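Local coordinates for putative secreted lipase (Streptomyces sp. W007, PDB 5H6B), which probably hydrolyses the ester bonds of triacylglycerols, as a thermostable secreted lipase with an alpha/beta-hydrolase type of fold, at residues 237-240 with 241-244; 198-201 with 202-205; 229-232 with 233-236. All blocks are in the same frame, centred on the assembly; numbering follows the deposited sequence.

Overall arrangement
All three contacts are local, within eight consecutive residues: contact 2, buried, follows strand 191-196, while contacts 3 and 1, both partly buried, start the successive helices 232-237 and 240-250. In each an acidic side chain accepts backbone N-H: one on an aspartate oxygen in contact 1, two on one aspartate oxygen in contact 2, one on each glutamate oxygen in contact 3. Only in contact 1 does a ring pack over a backbone carbonyl across the segments, Phe243 on Asp239 O. Contacts 2 and 3 touch through Asp200 and His232, probably the acid and base of a catalytic triad, whereas contact 1, its centre about 17 Å from that of contact 2, joins contact 3 through Asp239 and Ser230.

Contact 1: residues 237-240 with 241-244; sequences TIDR and IAFH
Phe243 folds back over the chain that leads into its own helix, and its side chain can be traced against Asp239 and then Thr237. Phe243 CB lies 3.7 Å from Asp239 O. CG stands beside the backbone N and anti to the carbonyl carbon (chi1 -59°), which swings the ring back over the preceding turn. Asp239 O therefore sits over one face, offset toward the rim, 3.2 Å from Phe243 CG. At the far end the edge takes over: Thr237 O lies in the ring plane, 3.3 Å from Phe243 CZ and equally close to Phe243 CE2. Leu49 and Tyr52 of helix 49-54 also touch the ring. With an alanine here the ring is gone, which is likely to open a gap between the turn and helix 49-54 and to uncover Asp239 O and Thr237 O.

The backbone of the same residue is tied down as well, Phe243 N donating to Asp239 O at 3.0 Å. Asp239 works a second time through its side chain: OD1 accepts from Ala242 N at 3.0 Å, an almost straight bond (167°) that reaches the oxygen from above the carboxylate plane. Its OD2 is held by Ser230 OG. The next residue, Arg240, curls at chi2 (81°) and brings NH1 to Ile238 O, 2.8 Å away. Asp239 OD1 on the N-H three residues on is the signature of an aspartate N-cap, here starting helix 240-250.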
loop_
_atom_site.group_PDB
_atom_site.type_symbol
_atom_site.label_atom_id
_atom_site.label_comp_id
_atom_site.label_asym_id
_atom_site.label_seq_id
_atom_site.Cartn_x
_atom_site.Cartn_y
_atom_site.Cartn_z
ATOM N N THR A 237 3.408 -9.058 -2.610
ATOM C CA THR A 237 2.812 -9.767 -3.752
ATOM C C THR A 237 2.355 -11.188 -3.395
ATOM O O THR A 237 1.215 -11.534 -3.653
ATOM C CB THR A 237 3.800 -9.795 -4.961
ATOM O OG1 THR A 237 5.088 -10.233 -4.537
ATOM C CG2 THR A 237 3.952 -8.431 -5.556
ATOM N N ILE A 238 3.229 -11.987 -2.783
ATOM C CA ILE A 238 2.986 -13.430 -2.573
ATOM C C ILE A 238 3.025 -13.940 -1.125
ATOM O O ILE A 238 2.721 -15.102 -0.863
ATOM C CB ILE A 238 4.009 -14.258 -3.367
ATOM C CG1 ILE A 238 5.436 -13.960 -2.910
ATOM C CG2 ILE A 238 3.865 -13.981 -4.863
ATOM C CD1 ILE A 238 6.432 -14.988 -3.394
ATOM N N ASP A 239 3.408 -13.089 -0.183
ATOM C CA ASP A 239 3.664 -13.535 1.169
ATOM C C ASP A 239 2.352 -13.607 1.992
ATOM O O ASP A 239 1.823 -12.589 2.403
ATOM C CB ASP A 239 4.698 -12.591 1.791
ATOM C CG ASP A 239 5.257 -13.121 3.071
ATOM O OD1 ASP A 239 4.465 -13.726 3.818
ATOM O OD2 ASP A 239 6.468 -12.946 3.324
ATOM N N ARG A 240 1.836 -14.818 2.203
ATOM C CA ARG A 240 0.612 -15.033 2.991
ATOM C C ARG A 240 0.781 -14.734 4.489
ATOM O O ARG A 240 -0.203 -14.458 5.166
ATOM C CB ARG A 240 0.103 -16.469 2.878
ATOM C CG ARG A 240 -0.688 -16.774 1.633
ATOM C CD ARG A 240 0.225 -17.027 0.480
ATOM N NE ARG A 240 -0.476 -17.567 -0.687
ATOM C CZ ARG A 240 0.017 -17.574 -1.934
ATOM N NH1 ARG A 240 1.233 -17.061 -2.224
ATOM N NH2 ARG A 240 -0.732 -18.085 -2.906
ATOM N N ILE A 241 2.003 -14.841 5.009
ATOM C CA ILE A 241 2.281 -14.431 6.382
ATOM C C ILE A 241 1.994 -12.937 6.504
ATOM O O ILE A 241 1.189 -12.523 7.348
ATOM C CB ILE A 241 3.722 -14.798 6.804
ATOM C CG1 ILE A 241 3.842 -16.317 6.953
ATOM C CG2 ILE A 241 4.083 -14.122 8.115
ATOM C CD1 ILE A 241 5.262 -16.846 6.932
ATOM N N ALA A 242 2.606 -12.141 5.622
ATOM C CA ALA A 242 2.298 -10.719 5.547
ATOM C C ALA A 242 0.802 -10.479 5.353
ATOM O O ALA A 242 0.217 -9.650 6.053
ATOM C CB ALA A 242 3.092 -10.034 4.457
ATOM N N PHE A 243 0.167 -11.222 4.453
ATOM C CA PHE A 243 -1.262 -10.990 4.192
ATOM C C PHE A 243 -2.184 -11.370 5.370
ATOM O O PHE A 243 -3.202 -10.716 5.586
ATOM C CB PHE A 243 -1.702 -11.665 2.873
ATOM C CG PHE A 243 -0.944 -11.191 1.639
ATOM C CD1 PHE A 243 -0.298 -9.943 1.591
ATOM C CD2 PHE A 243 -0.904 -11.992 0.494
ATOM C CE1 PHE A 243 0.380 -9.523 0.439
ATOM C CE2 PHE A 243 -0.223 -11.570 -0.658
ATOM C CZ PHE A 243 0.410 -10.334 -0.685
ATOM N N HIS A 244 -1.818 -12.397 6.134
ATOM C CA HIS A 244 -2.528 -12.722 7.373
ATOM C C HIS A 244 -2.493 -11.554 8.341
ATOM O O HIS A 244 -3.523 -11.221 8.967
ATOM C CB HIS A 244 -1.927 -13.948 8.040
ATOM C CG HIS A 244 -2.774 -14.516 9.130
ATOM N ND1 HIS A 244 -2.601 -14.182 10.461
ATOM C CD2 HIS A 244 -3.800 -15.401 9.088
ATOM C CE1 HIS A 244 -3.492 -14.837 11.186
ATOM N NE2 HIS A 244 -4.227 -15.586 10.379
#

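Contact 2: residues 198-201 with 202-205; sequences KYDQ and VVTP
Asp200 turns its carboxylate back onto the backbone of Val202 and Val203, forming an Asx turn extended by one more N-H. The turn lies in the loop after strand 191-196, where alpha/beta hydrolases can carry the acid of the catalytic triad, and Asp200 probably has that role. Its CG is anti to the backbone N (chi1 -157°), a rotation that carries OD1 to the two amides following Gln201. Val202 N meets Asp200 OD1 at 2.9 Å, nearly along the C-O axis. Val203 N binds the same oxygen, Asp200 OD1, at 2.9 Å but comes from above the carboxylate plane. Two bonds on OD1 thus fix the rotation of the group, and OD2 is directed to His232 ND1.

Gln201 adopts a different shape. CG occupies the crowded position between the backbone N and the carbonyl carbon (chi1 80°), and the chain bends again at chi2 (-77°). This brings the amide back across the Val202 side chain, with Gln201 CD 4.0 Å from Val202 CG2. The amide ends are used elsewhere: OE1 accepts from His232 N, and NE2 donates to Glu231 OE2. Val202 and Val203 also both touch His232, so the turn packs against the histidine as well as bonding to it. Thr204 CG2 packs tightly against Asp200 O, at 3.1 Å.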
loop_
_atom_site.group_PDB
_atom_site.type_symbol
_atom_site.label_atom_id
_atom_site.label_comp_id
_atom_site.label_asym_id
_atom_site.label_seq_id
_atom_site.Cartn_x
_atom_site.Cartn_y
_atom_site.Cartn_z
ATOM N N LYS A 198 13.247 -7.203 7.188
ATOM C CA LYS A 198 14.611 -6.802 7.465
ATOM C C LYS A 198 15.492 -7.119 6.271
ATOM O O LYS A 198 16.585 -6.619 6.192
ATOM C CB LYS A 198 15.141 -7.513 8.712
ATOM C CG LYS A 198 15.677 -8.911 8.445
ATOM C CD LYS A 198 15.746 -9.757 9.696
ATOM C CE LYS A 198 16.752 -9.230 10.687
ATOM N NZ LYS A 198 16.665 -10.060 11.918
ATOM N N TYR A 199 15.019 -7.965 5.349
ATOM C CA TYR A 199 15.751 -8.246 4.110
ATOM C C TYR A 199 15.348 -7.305 2.960
ATOM O O TYR A 199 15.655 -7.591 1.801
ATOM C CB TYR A 199 15.557 -9.710 3.723
ATOM C CG TYR A 199 15.917 -10.632 4.850
ATOM C CD1 TYR A 199 17.257 -10.851 5.203
ATOM C CD2 TYR A 199 14.922 -11.257 5.599
ATOM C CE1 TYR A 199 17.594 -11.693 6.254
ATOM C CE2 TYR A 199 15.245 -12.103 6.647
ATOM C CZ TYR A 199 16.576 -12.310 6.979
ATOM O OH TYR A 199 16.855 -13.153 8.039
ATOM N N ASP A 200 14.695 -6.180 3.276
ATOM C CA ASP A 200 14.351 -5.192 2.262
ATOM C C ASP A 200 15.619 -4.621 1.622
ATOM O O ASP A 200 16.443 -4.036 2.296
ATOM C CB ASP A 200 13.490 -4.080 2.843
ATOM C CG ASP A 200 12.660 -3.361 1.782
ATOM O OD1 ASP A 200 13.262 -2.895 0.783
ATOM O OD2 ASP A 200 11.410 -3.232 1.961
ATOM N N GLN A 201 15.740 -4.796 0.307
ATOM C CA GLN A 201 16.881 -4.298 -0.476
ATOM C C GLN A 201 16.634 -2.958 -1.191
ATOM O O GLN A 201 17.571 -2.363 -1.723
ATOM C CB GLN A 201 17.314 -5.381 -1.485
ATOM C CG GLN A 201 16.483 -5.515 -2.782
ATOM C CD GLN A 201 15.143 -6.235 -2.632
ATOM O OE1 GLN A 201 14.470 -6.135 -1.593
ATOM N NE2 GLN A 201 14.730 -6.944 -3.693
ATOM N N VAL A 202 15.375 -2.517 -1.229
ATOM C CA VAL A 202 14.925 -1.340 -2.002
ATOM C C VAL A 202 14.808 -0.084 -1.147
ATOM O O VAL A 202 15.049 1.016 -1.635
ATOM C CB VAL A 202 13.516 -1.596 -2.624
ATOM C CG1 VAL A 202 12.918 -0.333 -3.268
ATOM C CG2 VAL A 202 13.572 -2.744 -3.622
ATOM N N VAL A 203 14.377 -0.255 0.105
ATOM C CA VAL A 203 14.022 0.843 1.009
ATOM C C VAL A 203 14.777 0.584 2.294
ATOM O O VAL A 203 14.297 -0.151 3.167
ATOM C CB VAL A 203 12.512 0.867 1.317
ATOM C CG1 VAL A 203 12.181 2.020 2.252
ATOM C CG2 VAL A 203 11.693 0.937 0.037
ATOM N N THR A 204 15.971 1.158 2.375
ATOM C CA THR A 204 16.867 0.954 3.497
ATOM C C THR A 204 17.296 2.302 4.108
ATOM O O THR A 204 17.276 3.328 3.418
ATOM C CB THR A 204 18.121 0.164 3.091
ATOM O OG1 THR A 204 18.806 0.860 2.049
ATOM C CG2 THR A 204 17.753 -1.237 2.628
ATOM N N PRO A 205 17.646 2.318 5.397
ATOM C CA PRO A 205 17.455 1.185 6.321
ATOM C C PRO A 205 15.957 0.916 6.487
ATOM O O PRO A 205 15.153 1.849 6.395
ATOM C CB PRO A 205 18.099 1.674 7.626
ATOM C CG PRO A 205 18.928 2.870 7.244
ATOM C CD PRO A 205 18.218 3.490 6.082
#

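Contact 3: residues 229-232 with 233-236; sequences LSEH and VAIG
Glu231 reaches forward over the first turn of helix 232-237 to bind Val233 and Ala234, as an N-cap glutamate. The helix opens with His232, which is probably the base of a Ser-His-Asp triad: its NE2 is hydrogen-bonded to Ser109 OG, on what looks like the nucleophile elbow. The cap is made possible by a folded side chain, CG lying between the backbone N and the carbonyl carbon (chi1 52°) and the chain bending once more at chi2.

Val233 comes first. Its N donates to Glu231 OE2 at 2.9 Å, nearly straight at 172° but from above the carboxylate plane. The side chains of the two residues run side by side in the same direction, with Val233 CB 3.7 Å from Glu231 OE2. Ala234 takes the other oxygen: its N meets Glu231 OE1 at 2.8 Å, on the syn side and 23° out of the carboxylate plane. That bond brings Ala234 CB within 3.1 Å of Glu231 OE1, a tight contact. The carboxylate is therefore held by both oxygens on successive N-H groups, which should keep it from turning.

Ile235 passes to the backbone, its N donating to Glu231 O at 3.2 Å, while its CB packs against Ser230 CB. The branch CG2 of Ile235 reaches His232 O at 3.3 Å, an oxygen that also accepts from His108 NE2. Gly236 adds a weak bond from its N to Val233 O, 3.3 Å away.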
loop_
_atom_site.group_PDB
_atom_site.type_symbol
_atom_site.label_atom_id
_atom_site.label_comp_id
_atom_site.label_asym_id
_atom_site.label_seq_id
_atom_site.Cartn_x
_atom_site.Cartn_y
_atom_site.Cartn_z
ATOM N N LEU A 229 12.084 -15.021 4.801
ATOM C CA LEU A 229 13.099 -14.131 4.293
ATOM C C LEU A 229 12.635 -13.295 3.081
ATOM O O LEU A 229 13.475 -12.852 2.307
ATOM C CB LEU A 229 14.346 -14.946 3.927
ATOM C CG LEU A 229 14.783 -16.045 4.907
ATOM C CD1 LEU A 229 16.029 -16.741 4.385
ATOM C CD2 LEU A 229 15.026 -15.501 6.314
ATOM N N SER A 230 11.325 -13.067 2.917
ATOM C CA SER A 230 10.818 -12.204 1.842
ATOM C C SER A 230 11.573 -10.895 1.763
ATOM O O SER A 230 11.856 -10.281 2.777
ATOM C CB SER A 230 9.326 -11.869 2.018
ATOM O OG SER A 230 8.528 -12.967 1.648
ATOM N N GLU A 231 11.875 -10.477 0.544
ATOM C CA GLU A 231 12.430 -9.155 0.283
ATOM C C GLU A 231 11.288 -8.207 -0.151
ATOM O O GLU A 231 10.111 -8.496 0.082
ATOM C CB GLU A 231 13.621 -9.235 -0.697
ATOM C CG GLU A 231 13.399 -9.989 -2.014
ATOM C CD GLU A 231 12.226 -9.461 -2.816
ATOM O OE1 GLU A 231 11.153 -10.124 -2.822
ATOM O OE2 GLU A 231 12.356 -8.370 -3.421
ATOM N N HIS A 232 11.637 -7.083 -0.760
ATOM C CA HIS A 232 10.708 -5.988 -0.969
ATOM C C HIS A 232 9.501 -6.360 -1.850
ATOM O O HIS A 232 8.364 -5.980 -1.543
ATOM C CB HIS A 232 11.458 -4.798 -1.557
ATOM C CG HIS A 232 10.623 -3.572 -1.715
ATOM N ND1 HIS A 232 10.358 -2.705 -0.676
ATOM C CD2 HIS A 232 10.004 -3.054 -2.805
ATOM C CE1 HIS A 232 9.596 -1.718 -1.110
ATOM N NE2 HIS A 232 9.378 -1.899 -2.401
ATOM N N VAL A 233 9.745 -7.098 -2.925
ATOM C CA VAL A 233 8.679 -7.395 -3.862
ATOM C C VAL A 233 7.779 -8.506 -3.334
ATOM O O VAL A 233 6.562 -8.362 -3.338
ATOM C CB VAL A 233 9.238 -7.689 -5.285
ATOM C CG1 VAL A 233 8.127 -8.130 -6.241
ATOM C CG2 VAL A 233 9.913 -6.424 -5.820
ATOM N N ALA A 234 8.402 -9.578 -2.858
ATOM C CA ALA A 234 7.702 -10.750 -2.373
ATOM C C ALA A 234 6.718 -10.435 -1.261
ATOM O O ALA A 234 5.585 -10.925 -1.290
ATOM C CB ALA A 234 8.696 -11.804 -1.898
ATOM N N ILE A 235 7.142 -9.607 -0.305
ATOM C CA ILE A 235 6.323 -9.301 0.874
ATOM C C ILE A 235 4.956 -8.697 0.502
ATOM O O ILE A 235 3.963 -9.000 1.147
ATOM C CB ILE A 235 7.082 -8.423 1.907
ATOM C CG1 ILE A 235 6.349 -8.383 3.264
ATOM C CG2 ILE A 235 7.307 -7.007 1.405
ATOM C CD1 ILE A 235 7.085 -7.555 4.305
ATOM N N GLY A 236 4.898 -7.876 -0.541
ATOM C CA GLY A 236 3.623 -7.289 -0.965
ATOM C C GLY A 236 2.864 -7.970 -2.084
ATOM O O GLY A 236 1.787 -7.510 -2.464
#